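Local coordinates for insecticidal crystal protein Cry7Cal (Bacillus thuringiensis, PDB 5ZI1) that probably acts as an insecticidal pore-forming toxin that recognises receptors on the insect gut, the chain here holding its three-domain toxin portion, at residues A[536-541]-A[595-600]; A[150-155]-A[184-189]. All coordinates share one frame; numbering follows the deposited sequence.

Interaction 1: A[536-541]-A[595-600]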
loop_
_atom_site.group_PDB
_atom_site.type_symbol
_atom_site.label_atom_id
_atom_site.label_comp_id
_atom_site.label_asym_id
_atom_site.label_seq_id
_atom_site.Cartn_x
_atom_site.Cartn_y
_atom_site.Cartn_z
ATOM N N MET A 536 8.440 -13.084 24.329
ATOM C CA MET A 536 7.947 -13.543 23.040
ATOM C C MET A 536 8.703 -14.804 22.625
ATOM O O MET A 536 9.802 -15.079 23.110
ATOM C CB MET A 536 8.105 -12.431 21.981
ATOM C CG MET A 536 7.257 -12.592 20.720
ATOM S SD MET A 536 7.482 -11.234 19.526
ATOM C CE MET A 536 6.767 -9.860 20.449
ATOM N N SER A 537 8.112 -15.568 21.707
ATOM C CA SER A 537 8.726 -16.801 21.239
ATOM C C SER A 537 8.248 -17.108 19.824
ATOM O O SER A 537 7.131 -16.745 19.436
ATOM C CB SER A 537 8.398 -17.976 22.161
ATOM O OG SER A 537 8.892 -19.188 21.622
ATOM N N PHE A 538 9.097 -17.800 19.061
ATOM C CA PHE A 538 8.788 -18.090 17.670
ATOM C C PHE A 538 9.266 -19.495 17.322
ATOM O O PHE A 538 10.276 -19.971 17.850
ATOM C CB PHE A 538 9.414 -17.044 16.735
ATOM C CG PHE A 538 8.795 -17.010 15.370
ATOM C CD1 PHE A 538 7.667 -16.241 15.124
ATOM C CD2 PHE A 538 9.331 -17.753 14.334
ATOM C CE1 PHE A 538 7.087 -16.213 13.869
ATOM C CE2 PHE A 538 8.757 -17.729 13.078
ATOM C CZ PHE A 538 7.636 -16.959 12.846
ATOM N N SER A 539 8.514 -20.164 16.445
ATOM C CA SER A 539 8.844 -21.532 16.068
ATOM C C SER A 539 10.274 -21.610 15.566
ATOM O O SER A 539 10.798 -20.663 14.976
ATOM C CB SER A 539 7.903 -22.042 14.976
ATOM O OG SER A 539 6.600 -22.251 15.488
ATOM N N GLY A 540 10.909 -22.750 15.806
ATOM C CA GLY A 540 12.241 -22.985 15.296
ATOM C C GLY A 540 13.345 -22.294 16.055
ATOM O O GLY A 540 14.521 -22.476 15.715
ATOM N N ILE A 541 13.013 -21.485 17.052
ATOM C CA ILE A 541 14.005 -20.784 17.851
ATOM C C ILE A 541 13.852 -21.233 19.288
ATOM O O ILE A 541 12.750 -21.181 19.850
ATOM C CB ILE A 541 13.872 -19.263 17.724
ATOM C CG1 ILE A 541 14.274 -18.871 16.309
ATOM C CG2 ILE A 541 14.768 -18.573 18.758
ATOM C CD1 ILE A 541 13.871 -17.529 15.936
ATOM N N ILE A 595 7.420 -9.416 10.438
ATOM C CA ILE A 595 8.282 -10.507 10.870
ATOM C C ILE A 595 9.438 -10.561 9.897
ATOM O O ILE A 595 9.222 -10.672 8.682
ATOM C CB ILE A 595 7.540 -11.841 10.903
ATOM C CG1 ILE A 595 6.150 -11.624 11.487
ATOM C CG2 ILE A 595 8.336 -12.840 11.707
ATOM C CD1 ILE A 595 6.207 -11.287 12.943
ATOM N N GLU A 596 10.664 -10.478 10.411
ATOM C CA GLU A 596 11.827 -10.397 9.540
ATOM C C GLU A 596 12.730 -11.592 9.781
ATOM O O GLU A 596 13.199 -11.814 10.905
ATOM C CB GLU A 596 12.575 -9.084 9.729
ATOM C CG GLU A 596 11.761 -7.894 9.278
ATOM C CD GLU A 596 12.426 -6.587 9.616
ATOM O OE1 GLU A 596 13.417 -6.625 10.383
ATOM O OE2 GLU A 596 11.966 -5.530 9.113
ATOM N N PHE A 597 12.955 -12.354 8.714
ATOM C CA PHE A 597 13.821 -13.518 8.717
ATOM C C PHE A 597 15.187 -13.066 8.226
ATOM O O PHE A 597 15.351 -12.700 7.059
ATOM C CB PHE A 597 13.212 -14.618 7.854
ATOM C CG PHE A 597 11.897 -15.101 8.384
ATOM C CD1 PHE A 597 10.730 -14.434 8.084
ATOM C CD2 PHE A 597 11.835 -16.185 9.236
ATOM C CE1 PHE A 597 9.505 -14.859 8.601
ATOM C CE2 PHE A 597 10.618 -16.611 9.757
ATOM C CZ PHE A 597 9.454 -15.945 9.440
ATOM N N ILE A 598 16.149 -13.058 9.134
ATOM C CA ILE A 598 17.488 -12.553 8.872
ATOM C C ILE A 598 18.388 -13.752 8.589
ATOM O O ILE A 598 18.369 -14.720 9.365
ATOM C CB ILE A 598 18.003 -11.728 10.067
ATOM C CG1 ILE A 598 17.145 -10.457 10.214
ATOM C CG2 ILE A 598 19.504 -11.405 9.932
ATOM C CD1 ILE A 598 17.325 -9.749 11.525
ATOM N N PRO A 599 19.126 -13.758 7.483
ATOM C CA PRO A 599 19.960 -14.919 7.159
ATOM C C PRO A 599 21.275 -14.887 7.925
ATOM O O PRO A 599 21.950 -13.855 7.993
ATOM C CB PRO A 599 20.178 -14.784 5.647
ATOM C CG PRO A 599 20.025 -13.344 5.363
ATOM C CD PRO A 599 19.032 -12.808 6.359
ATOM N N VAL A 600 21.629 -16.024 8.521
ATOM C CA VAL A 600 22.887 -16.172 9.245
ATOM C C VAL A 600 23.830 -17.021 8.399
ATOM O O VAL A 600 23.397 -17.876 7.617
ATOM C CB VAL A 600 22.676 -16.804 10.636
ATOM C CG1 VAL A 600 21.496 -16.153 11.337
ATOM C CG2 VAL A 600 22.484 -18.302 10.523
#

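Interaction 2: A[150-155]-A[184-189]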
loop_
_atom_site.group_PDB
_atom_site.type_symbol
_atom_site.label_atom_id
_atom_site.label_comp_id
_atom_site.label_asym_id
_atom_site.label_seq_id
_atom_site.Cartn_x
_atom_site.Cartn_y
_atom_site.Cartn_z
ATOM N N LEU A 150 13.267 11.132 -0.900
ATOM C CA LEU A 150 14.611 11.311 -1.445
ATOM C C LEU A 150 15.610 11.684 -0.355
ATOM O O LEU A 150 16.757 11.229 -0.379
ATOM C CB LEU A 150 14.602 12.377 -2.537
ATOM C CG LEU A 150 13.804 12.078 -3.809
ATOM C CD1 LEU A 150 13.953 13.240 -4.772
ATOM C CD2 LEU A 150 14.264 10.777 -4.454
ATOM N N HIS A 151 15.195 12.520 0.599
ATOM C CA HIS A 151 16.098 12.965 1.659
ATOM C C HIS A 151 16.558 11.785 2.498
ATOM O O HIS A 151 17.756 11.598 2.726
ATOM C CB HIS A 151 15.392 14.011 2.533
ATOM C CG HIS A 151 16.291 14.688 3.527
ATOM N ND1 HIS A 151 15.803 15.391 4.610
ATOM C CD2 HIS A 151 17.641 14.782 3.596
ATOM C CE1 HIS A 151 16.816 15.883 5.302
ATOM N NE2 HIS A 151 17.940 15.535 4.702
ATOM N N LEU A 152 15.609 10.959 2.944
ATOM C CA LEU A 152 15.952 9.792 3.750
ATOM C C LEU A 152 16.896 8.864 3.002
ATOM O O LEU A 152 17.863 8.335 3.581
ATOM C CB LEU A 152 14.677 9.047 4.148
ATOM C CG LEU A 152 13.844 9.872 5.120
ATOM C CD1 LEU A 152 12.557 9.168 5.463
ATOM C CD2 LEU A 152 14.685 10.114 6.349
ATOM N N PHE A 153 16.632 8.666 1.706
ATOM C CA PHE A 153 17.467 7.805 0.889
ATOM C C PHE A 153 18.847 8.406 0.683
ATOM O O PHE A 153 19.858 7.690 0.724
ATOM C CB PHE A 153 16.795 7.557 -0.457
ATOM C CG PHE A 153 17.701 6.939 -1.463
ATOM C CD1 PHE A 153 18.196 5.658 -1.266
ATOM C CD2 PHE A 153 18.082 7.637 -2.590
ATOM C CE1 PHE A 153 19.047 5.082 -2.185
ATOM C CE2 PHE A 153 18.932 7.058 -3.517
ATOM C CZ PHE A 153 19.415 5.783 -3.311
ATOM N N LEU A 154 18.910 9.715 0.433
ATOM C CA LEU A 154 20.204 10.379 0.345
ATOM C C LEU A 154 21.008 10.200 1.635
ATOM O O LEU A 154 22.228 10.022 1.590
ATOM C CB LEU A 154 20.016 11.858 0.045
ATOM C CG LEU A 154 21.335 12.624 -0.008
ATOM C CD1 LEU A 154 22.113 12.155 -1.189
ATOM C CD2 LEU A 154 21.166 14.151 -0.021
ATOM N N LEU A 155 20.342 10.252 2.793
ATOM C CA LEU A 155 21.066 10.163 4.051
ATOM C C LEU A 155 21.682 8.783 4.217
ATOM O O LEU A 155 22.755 8.654 4.818
ATOM C CB LEU A 155 20.132 10.509 5.222
ATOM C CG LEU A 155 19.901 12.015 5.428
ATOM C CD1 LEU A 155 18.636 12.341 6.222
ATOM C CD2 LEU A 155 21.156 12.604 6.096
ATOM N N GLU A 184 10.942 9.686 11.665
ATOM C CA GLU A 184 9.780 9.895 12.521
ATOM C C GLU A 184 9.062 11.198 12.173
ATOM O O GLU A 184 7.829 11.273 12.237
ATOM C CB GLU A 184 10.215 9.889 13.989
ATOM C CG GLU A 184 9.068 9.922 14.991
ATOM C CD GLU A 184 9.537 10.197 16.420
ATOM O OE1 GLU A 184 10.567 9.620 16.852
ATOM O OE2 GLU A 184 8.880 11.004 17.114
ATOM N N GLU A 185 9.813 12.245 11.832
ATOM C CA GLU A 185 9.183 13.503 11.474
ATOM C C GLU A 185 8.363 13.359 10.198
ATOM O O GLU A 185 7.185 13.741 10.152
ATOM C CB GLU A 185 10.243 14.583 11.303
ATOM C CG GLU A 185 9.667 15.981 11.043
ATOM C CD GLU A 185 10.769 17.018 10.866
ATOM O OE1 GLU A 185 10.679 17.826 9.911
ATOM O OE2 GLU A 185 11.738 17.003 11.678
ATOM N N TYR A 186 8.980 12.815 9.147
ATOM C CA TYR A 186 8.328 12.740 7.842
ATOM C C TYR A 186 7.134 11.797 7.881
ATOM O O TYR A 186 6.077 12.104 7.320
ATOM C CB TYR A 186 9.335 12.304 6.783
ATOM C CG TYR A 186 10.484 13.275 6.561
ATOM C CD1 TYR A 186 10.413 14.601 6.992
ATOM C CD2 TYR A 186 11.626 12.869 5.891
ATOM C CE1 TYR A 186 11.469 15.492 6.771
ATOM C CE2 TYR A 186 12.676 13.734 5.668
ATOM C CZ TYR A 186 12.596 15.048 6.109
ATOM O OH TYR A 186 13.654 15.893 5.862
ATOM N N THR A 187 7.277 10.664 8.574
ATOM C CA THR A 187 6.166 9.735 8.754
ATOM C C THR A 187 5.016 10.392 9.503
ATOM O O THR A 187 3.858 10.275 9.099
ATOM C CB THR A 187 6.651 8.491 9.504
ATOM O OG1 THR A 187 7.731 7.882 8.783
ATOM C CG2 THR A 187 5.527 7.488 9.695
ATOM N N ASP A 188 5.318 11.084 10.614
ATOM C CA ASP A 188 4.261 11.728 11.395
ATOM C C ASP A 188 3.533 12.776 10.576
ATOM O O ASP A 188 2.307 12.897 10.650
ATOM C CB ASP A 188 4.831 12.391 12.645
ATOM C CG ASP A 188 5.234 11.399 13.721
ATOM O OD1 ASP A 188 4.966 10.186 13.560
ATOM O OD2 ASP A 188 5.815 11.854 14.738
ATOM N N HIS A 189 4.277 13.580 9.827
ATOM C CA HIS A 189 3.640 14.588 8.996
ATOM C C HIS A 189 2.717 13.947 7.954
ATOM O O HIS A 189 1.568 14.369 7.788
ATOM C CB HIS A 189 4.706 15.457 8.327
ATOM C CG HIS A 189 4.129 16.577 7.529
ATOM N ND1 HIS A 189 3.819 17.801 8.084
ATOM C CD2 HIS A 189 3.761 16.646 6.226
ATOM C CE1 HIS A 189 3.306 18.583 7.151
ATOM N NE2 HIS A 189 3.261 17.908 6.014
#

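Interaction 1: A[536-541]-A[595-600]
Phe538 and Phe597 reach each other through different first torsions. The CG of Phe538 is anti to its backbone N (chi1 -161°), whereas that of Phe597 lies beside its N and anti to the carbonyl carbon (chi1 -63°). The CB of Phe538 points toward strand 589-599, and its ring meets Ile595 and Phe597 there; the ring of Phe597 leaves its strand less directly and closes in only at its far end. The evidence for a glancing meeting is consistent: Phe538 CE2 lies 4.0 Å from Phe597 CE2, and Phe538 CZ is equally close to Phe597 CZ at 4.0 Å, while the centroids of these two rings stand 5.9 Å apart with planes inclined at 70°. On its other flank Phe538 CE1 meets the CG2 branch of Ile595 at 4.2 Å. No hydrogen bond joins the segments, and the closest CA atoms, those of Phe538 and Ile595, are 10.2 Å apart, a spacing between layers rather than between paired strands. Val524, Met564 and Leu578 also touch the Phe538 side chain. Strands 534-538 and 589-599 belong to different sheets, and the contact is part of the apolar interior of the beta sandwich that forms the third domain of delta endotoxins.

Interaction 2: A[150-155]-A[184-189]
Tyr186 of helix 169-202 reaches across to His151 and Leu152 of helix 141-165, two successive helices that run in opposing directions in the alpha-helical bundle of the toxin's N-terminal domain. The Tyr186 CB points toward the partner helix, and with CG beside the backbone N (chi1 -63°) the ring extends toward helix 141-165. Along one ring edge, CD2 is 3.8 Å from Leu152 CG and equally 3.8 Å from Leu152 CD1, the isobutyl group lying alongside and running the opposite way. One atom further, CE2 is near both Leu152 CG (4.1 Å) and His151 ND1 (3.7 Å). At the tip, OH meets the imidazole edge-on, in its plane, and forms a short hydrogen bond of 2.5 Å with His151 ND1, bent to 152°; either atom could be the donor. The His151 and Tyr186 rings meet edge against edge, with planes at 44°. His151 NE2 is in turn hydrogen-bonded to Glu121 of helix 107-127, so both ring nitrogens are engaged, which fixes the rotation of the imidazole and ties three helices together. The carboxylate probably polarises the ring. Leu155 CD1 rests over one imidazole face, 3.5 Å above the His151 plane and displaced from the ring centre.

How the interactions relate
Interaction 2 and interaction 1 lie in separate domains, the N-terminal helical bundle and the C-terminal beta sandwich. Their centres are 28 Å apart and their nearest atoms about 14 Å, so neither touches the other. The touching residues of both are buried and each contact is built on an aromatic ring, but by different means: 150-155 with 184-189 includes a hydrogen bond between His151 and Tyr186 beside apolar contact with Leu152, whereas 536-541 with 595-600 has only apolar contacts. The two regions are nevertheless joined by one short length of chain: Leu152 packs on Tyr236, and five residues later Tyr241 hydrogen-bonds the carboxylate of Glu596, the residue between Ile595 and Phe597.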